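Protein interacting with HSP90 1 (Saccharomyces cerevisiae, PDB 4CHH) takes part in pre-rRNA processing, is required for the NOP58-snoRNA interaction, and belongs to the R2TP complex, which works with the chaperone Hsp90. Local coordinates at residues 61-72 with 113-124. Sequence-based numbering, arbitrary orientation.
Sequences INVCHSPLVPKP and WDCCINSDCSRW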
loop_
_atom_site.group_PDB
_atom_site.type_symbol
_atom_site.label_atom_id
_atom_site.label_comp_id
_atom_site.label_asym_id
_atom_site.label_seq_id
_atom_site.Cartn_x
_atom_site.Cartn_y
_atom_site.Cartn_z
ATOM N N ILE A 61 4.524 6.176 0.306
ATOM C CA ILE A 61 3.459 5.200 0.483
ATOM C C ILE A 61 3.518 4.695 1.915
ATOM O O ILE A 61 4.538 4.148 2.324
ATOM C CB ILE A 61 3.537 4.026 -0.534
ATOM C CG1 ILE A 61 3.400 4.510 -1.983
ATOM C CG2 ILE A 61 2.515 2.938 -0.156
ATOM C CD1 ILE A 61 3.816 3.457 -3.126
ATOM N N ASN A 62 2.430 4.882 2.665
ATOM C CA ASN A 62 2.315 4.371 4.017
ATOM C C ASN A 62 1.806 2.921 3.988
ATOM O O ASN A 62 0.629 2.708 3.757
ATOM C CB ASN A 62 1.378 5.274 4.857
ATOM C CG ASN A 62 2.000 6.630 5.170
ATOM O OD1 ASN A 62 3.162 6.726 5.530
ATOM N ND2 ASN A 62 1.275 7.711 4.960
ATOM N N VAL A 63 2.698 1.934 4.227
ATOM C CA VAL A 63 2.304 0.520 4.321
ATOM C C VAL A 63 1.806 0.337 5.741
ATOM O O VAL A 63 2.522 0.596 6.700
ATOM C CB VAL A 63 3.405 -0.498 3.953
ATOM C CG1 VAL A 63 2.825 -1.910 3.868
ATOM C CG2 VAL A 63 4.098 -0.106 2.654
ATOM N N CYS A 64 0.554 0.010 5.865
ATOM C CA CYS A 64 -0.099 -0.035 7.147
ATOM C C CYS A 64 -1.007 -1.247 7.207
ATOM O O CYS A 64 -1.119 -1.961 6.213
ATOM C CB CYS A 64 -0.860 1.272 7.368
ATOM S SG CYS A 64 -1.965 1.728 6.002
ATOM N N HIS A 65 -1.603 -1.523 8.365
ATOM C CA HIS A 65 -2.408 -2.739 8.456
ATOM C C HIS A 65 -3.635 -2.611 9.359
ATOM O O HIS A 65 -3.785 -1.652 10.111
ATOM C CB HIS A 65 -1.539 -3.939 8.916
ATOM C CG HIS A 65 -0.944 -3.778 10.273
ATOM N ND1 HIS A 65 -1.584 -4.260 11.403
ATOM C CD2 HIS A 65 0.205 -3.169 10.647
ATOM C CE1 HIS A 65 -0.812 -3.929 12.425
ATOM N NE2 HIS A 65 0.278 -3.277 12.022
ATOM N N SER A 66 -4.533 -3.586 9.225
ATOM C CA SER A 66 -5.740 -3.743 10.021
ATOM C C SER A 66 -6.227 -5.190 9.926
ATOM O O SER A 66 -6.129 -5.797 8.856
ATOM C CB SER A 66 -6.840 -2.794 9.555
ATOM O OG SER A 66 -8.085 -3.086 10.178
ATOM N N PRO A 67 -6.809 -5.747 11.014
ATOM C CA PRO A 67 -7.360 -7.110 10.921
ATOM C C PRO A 67 -8.637 -7.171 10.067
ATOM O O PRO A 67 -9.120 -8.259 9.745
ATOM C CB PRO A 67 -7.631 -7.459 12.384
ATOM C CG PRO A 67 -7.961 -6.118 13.016
ATOM C CD PRO A 67 -6.999 -5.176 12.369
ATOM N N LEU A 68 -9.143 -6.004 9.632
ATOM C CA LEU A 68 -10.370 -5.847 8.841
ATOM C C LEU A 68 -10.162 -6.020 7.331
ATOM O O LEU A 68 -11.144 -6.106 6.585
ATOM C CB LEU A 68 -10.952 -4.443 9.122
ATOM C CG LEU A 68 -12.016 -4.313 10.226
ATOM C CD1 LEU A 68 -11.483 -4.712 11.594
ATOM C CD2 LEU A 68 -12.527 -2.896 10.299
ATOM N N VAL A 69 -8.903 -6.023 6.879
ATOM C CA VAL A 69 -8.533 -6.199 5.480
ATOM C C VAL A 69 -8.553 -7.707 5.211
ATOM O O VAL A 69 -7.998 -8.475 6.012
ATOM C CB VAL A 69 -7.138 -5.567 5.126
ATOM C CG1 VAL A 69 -6.756 -5.798 3.659
ATOM C CG2 VAL A 69 -7.073 -4.077 5.473
ATOM N N PRO A 70 -9.148 -8.163 4.092
ATOM C CA PRO A 70 -9.068 -9.594 3.765
ATOM C C PRO A 70 -7.623 -10.099 3.707
ATOM O O PRO A 70 -6.663 -9.333 3.517
ATOM C CB PRO A 70 -9.709 -9.682 2.378
ATOM C CG PRO A 70 -10.603 -8.488 2.300
ATOM C CD PRO A 70 -9.863 -7.411 3.043
ATOM N N LYS A 71 -7.471 -11.397 3.913
ATOM C CA LYS A 71 -6.154 -12.010 3.868
ATOM C C LYS A 71 -6.213 -13.266 2.960
ATOM O O LYS A 71 -7.319 -13.772 2.709
ATOM C CB LYS A 71 -5.635 -12.317 5.285
ATOM C CG LYS A 71 -6.401 -13.368 6.067
ATOM C CD LYS A 71 -5.725 -13.708 7.401
ATOM C CE LYS A 71 -4.541 -14.649 7.266
ATOM N NZ LYS A 71 -4.231 -15.338 8.556
ATOM N N PRO A 72 -5.081 -13.718 2.358
ATOM C CA PRO A 72 -5.142 -14.942 1.525
ATOM C C PRO A 72 -5.716 -16.130 2.307
ATOM O O PRO A 72 -5.486 -16.259 3.520
ATOM C CB PRO A 72 -3.655 -15.193 1.188
ATOM C CG PRO A 72 -3.018 -13.856 1.308
ATOM C CD PRO A 72 -3.691 -13.256 2.500
ATOM N N TRP A 113 0.114 8.145 -0.370
ATOM C CA TRP A 113 -0.928 7.117 -0.419
ATOM C C TRP A 113 -0.792 6.215 0.772
ATOM O O TRP A 113 0.330 5.967 1.226
ATOM C CB TRP A 113 -0.792 6.228 -1.676
ATOM C CG TRP A 113 -1.288 6.777 -2.967
ATOM C CD1 TRP A 113 -2.490 6.504 -3.549
ATOM C CD2 TRP A 113 -0.513 7.488 -3.958
ATOM N NE1 TRP A 113 -2.535 7.043 -4.818
ATOM C CE2 TRP A 113 -1.336 7.644 -5.100
ATOM C CE3 TRP A 113 0.791 8.017 -3.986
ATOM C CZ2 TRP A 113 -0.910 8.326 -6.250
ATOM C CZ3 TRP A 113 1.224 8.683 -5.134
ATOM C CH2 TRP A 113 0.385 8.822 -6.255
ATOM N N ASP A 114 -1.902 5.652 1.240
ATOM C CA ASP A 114 -1.834 4.636 2.298
ATOM C C ASP A 114 -2.183 3.307 1.644
ATOM O O ASP A 114 -3.129 3.261 0.862
ATOM C CB ASP A 114 -2.774 4.919 3.489
ATOM C CG ASP A 114 -2.626 6.293 4.127
ATOM O OD1 ASP A 114 -1.481 6.772 4.257
ATOM O OD2 ASP A 114 -3.662 6.897 4.482
ATOM N N CYS A 115 -1.421 2.262 1.921
ATOM C CA CYS A 115 -1.673 0.905 1.396
ATOM C C CYS A 115 -1.844 -0.007 2.601
ATOM O O CYS A 115 -0.857 -0.329 3.259
ATOM C CB CYS A 115 -0.521 0.440 0.493
ATOM S SG CYS A 115 -0.517 1.186 -1.152
ATOM N N CYS A 116 -3.093 -0.396 2.903
ATOM C CA CYS A 116 -3.452 -1.166 4.079
ATOM C C CYS A 116 -3.628 -2.639 3.763
ATOM O O CYS A 116 -4.389 -3.017 2.874
ATOM C CB CYS A 116 -4.715 -0.579 4.717
ATOM S SG CYS A 116 -5.005 -1.108 6.417
ATOM N N ILE A 117 -2.930 -3.474 4.521
ATOM C CA ILE A 117 -2.985 -4.925 4.347
ATOM C C ILE A 117 -3.495 -5.548 5.637
ATOM O O ILE A 117 -3.597 -4.858 6.658
ATOM C CB ILE A 117 -1.596 -5.507 3.920
ATOM C CG1 ILE A 117 -0.512 -5.289 5.044
ATOM C CG2 ILE A 117 -1.175 -4.958 2.547
ATOM C CD1 ILE A 117 0.870 -5.926 4.815
ATOM N N ASN A 118 -3.802 -6.848 5.601
ATOM C CA ASN A 118 -4.224 -7.544 6.801
ATOM C C ASN A 118 -3.056 -7.578 7.775
ATOM O O ASN A 118 -1.918 -7.757 7.360
ATOM C CB ASN A 118 -4.700 -8.951 6.474
ATOM C CG ASN A 118 -5.183 -9.707 7.672
ATOM O OD1 ASN A 118 -4.412 -10.432 8.314
ATOM N ND2 ASN A 118 -6.453 -9.501 8.038
ATOM N N SER A 119 -3.350 -7.436 9.064
ATOM C CA SER A 119 -2.376 -7.452 10.145
ATOM C C SER A 119 -1.491 -8.723 10.167
ATOM O O SER A 119 -0.298 -8.617 10.476
ATOM C CB SER A 119 -3.118 -7.312 11.460
ATOM O OG SER A 119 -3.691 -6.019 11.479
ATOM N N ASP A 120 -2.060 -9.906 9.839
ATOM C CA ASP A 120 -1.278 -11.154 9.794
ATOM C C ASP A 120 -0.237 -11.081 8.685
ATOM O O ASP A 120 0.911 -11.449 8.916
ATOM C CB ASP A 120 -2.175 -12.399 9.611
ATOM C CG ASP A 120 -3.152 -12.656 10.758
ATOM O OD1 ASP A 120 -3.002 -12.018 11.838
ATOM O OD2 ASP A 120 -4.063 -13.481 10.581
ATOM N N CYS A 121 -0.618 -10.526 7.519
ATOM C CA CYS A 121 0.265 -10.343 6.357
ATOM C C CYS A 121 1.403 -9.379 6.684
ATOM O O CYS A 121 2.511 -9.595 6.209
ATOM C CB CYS A 121 -0.527 -9.879 5.139
ATOM S SG CYS A 121 -1.877 -10.995 4.679
ATOM N N SER A 122 1.152 -8.356 7.543
ATOM C CA SER A 122 2.192 -7.418 7.978
ATOM C C SER A 122 3.266 -8.145 8.795
ATOM O O SER A 122 4.417 -7.717 8.800
ATOM C CB SER A 122 1.592 -6.257 8.769
ATOM O OG SER A 122 1.401 -6.544 10.147
ATOM N N ARG A 123 2.886 -9.244 9.490
ATOM C CA ARG A 123 3.827 -10.043 10.281
ATOM C C ARG A 123 4.624 -10.984 9.372
ATOM O O ARG A 123 5.801 -11.202 9.618
ATOM C CB ARG A 123 3.098 -10.815 11.406
ATOM C CG ARG A 123 2.600 -9.929 12.579
ATOM C CD ARG A 123 2.742 -8.438 12.309
ATOM N NE ARG A 123 3.900 -7.864 12.952
ATOM C CZ ARG A 123 4.352 -6.632 12.756
ATOM N NH1 ARG A 123 3.757 -5.828 11.881
ATOM N NH2 ARG A 123 5.415 -6.206 13.404
ATOM N N TRP A 124 4.002 -11.525 8.326
ATOM C CA TRP A 124 4.685 -12.417 7.366
ATOM C C TRP A 124 5.848 -11.701 6.689
ATOM O O TRP A 124 6.905 -12.293 6.511
ATOM C CB TRP A 124 3.713 -12.895 6.261
ATOM C CG TRP A 124 2.547 -13.732 6.701
ATOM C CD1 TRP A 124 2.447 -14.476 7.842
ATOM C CD2 TRP A 124 1.356 -13.995 5.946
ATOM N NE1 TRP A 124 1.229 -15.108 7.888
ATOM C CE2 TRP A 124 0.548 -14.853 6.725
ATOM C CE3 TRP A 124 0.886 -13.577 4.684
ATOM C CZ2 TRP A 124 -0.694 -15.325 6.280
ATOM C CZ3 TRP A 124 -0.339 -14.059 4.236
ATOM C CH2 TRP A 124 -1.135 -14.889 5.047
HETATM O O HOH W 1 -7.816 -10.442 10.598
HETATM O O HOH W 2 -3.979 -8.339 3.222
#
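The His65 imidazole stands against the first turn of helix 119-124: Ser122 OG sits over one face, toward the rim, while Ser119 OG lies in the ring plane and shares a 2.7 Å hydrogen bond with His65 ND1. Ser122 OG also donates to Ser119 O and accepts from Arg123 NH1 in the guanidinium plane. The Trp124 indole presents its edge to Pro72, whose CD is 3.9 Å from CZ3 of Trp124; the backbone of Asp120 and Cys121 backs one indole face. Asn62 and Asp114 run side by side, planes 31° apart; Asn62 ND2 donates to Asp114 OD1 (3.0 Å), the acceptor lying in the amide plane of Asn62. The same carboxylate oxygen also meets Arg100 in a salt bridge, and Asn62 OD1 accepts from Lys164 N. The extended first torsion of Asn118 (chi1 -179°) carries its amide into residues 67-72: ND2 donates to Val69 O (2.7 Å) and to a water held by Pro67 O, while OD1 caps Asp120 N. Lys71 crosses this amide, bends at chi3 and forms a salt bridge, its NZ 2.8 Å from Asp120 OD2 on that oxygen's anti lone pair. Backbone bonds such as Cys64 N to Cys115 O (3.0 Å) pair 61-66 with 113-118 as parallel neighbours in the mixed sheet of the PIH1 N-terminal domain, and Asn118 is the N-cap where the second strand gives way to its helix.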